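Local coordinates for proline dehydrogenase (Bradyrhizobium japonicum USDA 110, PDB 3HAZ) that catalyses, as the bifunctional flavoenzyme proline utilization A, FAD-dependent oxidation of proline to 1-pyrroline-5-carboxylate and NAD-dependent oxidation of the semialdehyde to glutamate, at the interface of chains A and B. Sequence-based numbering; all coordinates share one arbitrary frame. Chains: chain A/B, Proline dehydrogenase.

The interface of chains A and B. Residues chain A 66-67, 149, 153; chain B 51-53, 476.
A:Phe67 and B:Tyr476 both set CG opposite their own carbonyl carbon (chi1 -64° and -73°), and with these torsions the two side chains run alongside each other, pointing the same way, across the chain boundary. This is a small part of a two-fold symmetric interface, which may contribute to self-association of the enzyme, between two copies of PutA, in which a proline dehydrogenase and an aldehyde dehydrogenase share one polypeptide; the centre of the patch is about 47 Å from A:Cys794, the catalytic cysteine of the aldehyde dehydrogenase part. On the phenylalanine, CD1 meets the tyrosine ring at CE2, 3.5 Å away, while CA of A:Phe67 lies in the plane of that ring at its edge. The same flank of the tyrosine reaches the end of helix 60-66, where the main-chain O of A:Glu66 is 3.4 Å from CD2. A:Leu149, the last residue of helix 140-149, comes in at about a right angle and puts its CD2 methyl 3.5 Å from CB of B:Tyr476. Within chain B the phenol OH hydrogen-bonds the carbonyl O of B:Arg51 at 2.7 Å, approaching above the carbonyl plane, 40° out of it. That carbonyl O also lies 3.2 Å from CB of A:Ala153, while the B:Arg51 guanidinium has CD1 of the tyrosine over one face, offset toward its rim. Replacing B:Tyr476 with an alanine would probably open a gap against A:Phe67 and A:Leu149 and take from the B:Arg51 carbonyl its hydroxyl partner. Farther out, the poorly ordered B:Arg53 bends at chi3 and passes by the far rim of A:Phe67, its guanidinium turned steeply against the ring.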
# COMPACT_ATOMS: atom_id res chain seq x y z
N GLU A 66 -7.92 31.41 23.60
CA GLU A 66 -6.77 32.02 24.26
C GLU A 66 -6.02 31.07 25.18
O GLU A 66 -4.79 31.03 25.17
CB GLU A 66 -7.18 33.28 25.03
N PHE A 67 -6.74 30.30 25.99
CA PHE A 67 -6.09 29.35 26.89
C PHE A 67 -6.16 27.91 26.39
O PHE A 67 -5.79 26.98 27.11
CB PHE A 67 -6.65 29.48 28.31
CG PHE A 67 -6.36 30.81 28.93
CD1 PHE A 67 -5.17 31.02 29.61
CD2 PHE A 67 -7.25 31.87 28.80
CE1 PHE A 67 -4.88 32.24 30.17
CE2 PHE A 67 -6.96 33.10 29.35
CZ PHE A 67 -5.78 33.29 30.04
N LEU A 149 -1.17 24.61 32.13
CA LEU A 149 -0.97 26.03 31.88
C LEU A 149 -0.11 26.71 32.94
O LEU A 149 0.55 27.71 32.66
CB LEU A 149 -2.32 26.75 31.79
CG LEU A 149 -3.30 26.38 30.68
CD1 LEU A 149 -4.64 27.07 30.90
CD2 LEU A 149 -2.75 26.73 29.31
N ALA A 153 -1.65 31.30 34.96
CA ALA A 153 -2.52 31.40 33.79
C ALA A 153 -3.96 31.00 34.13
O ALA A 153 -4.92 31.55 33.58
CB ALA A 153 -1.98 30.56 32.63
N ARG B 51 3.91 32.24 31.68
CA ARG B 51 2.53 32.08 31.23
C ARG B 51 1.53 32.85 32.08
O ARG B 51 0.32 32.68 31.93
CB ARG B 51 2.16 30.60 31.12
CG ARG B 51 2.93 29.89 30.03
CD ARG B 51 2.45 28.49 29.83
NE ARG B 51 2.85 27.99 28.51
CZ ARG B 51 2.62 26.76 28.08
NH1 ARG B 51 1.98 25.90 28.86
NH2 ARG B 51 3.02 26.39 26.87
N LYS B 52 2.02 33.70 32.97
CA LYS B 52 1.14 34.57 33.73
C LYS B 52 0.37 35.46 32.76
O LYS B 52 -0.84 35.32 32.61
CB LYS B 52 1.92 35.41 34.75
CG LYS B 52 1.04 36.10 35.79
CD LYS B 52 1.85 36.49 37.02
CE LYS B 52 0.96 36.87 38.20
NZ LYS B 52 0.42 38.26 38.11
N ARG B 53 1.10 36.35 32.09
CA ARG B 53 0.56 37.24 31.05
C ARG B 53 -0.27 38.38 31.63
O ARG B 53 -0.22 38.67 32.83
CB ARG B 53 -0.26 36.45 30.03
CG ARG B 53 -1.76 36.50 30.28
CD ARG B 53 -2.47 35.28 29.72
NE ARG B 53 -2.95 35.48 28.36
CZ ARG B 53 -4.10 36.09 28.06
NH1 ARG B 53 -4.87 36.56 29.03
NH2 ARG B 53 -4.47 36.22 26.79
N TYR B 476 -0.34 28.06 24.43
CA TYR B 476 -0.93 27.33 25.56
C TYR B 476 -1.39 25.91 25.22
O TYR B 476 -1.82 25.17 26.10
CB TYR B 476 -2.06 28.14 26.21
CG TYR B 476 -1.56 29.32 27.01
CD1 TYR B 476 -0.22 29.45 27.33
CD2 TYR B 476 -2.44 30.29 27.46
CE1 TYR B 476 0.24 30.54 28.07
CE2 TYR B 476 -2.00 31.37 28.21
CZ TYR B 476 -0.66 31.49 28.51
OH TYR B 476 -0.22 32.57 29.24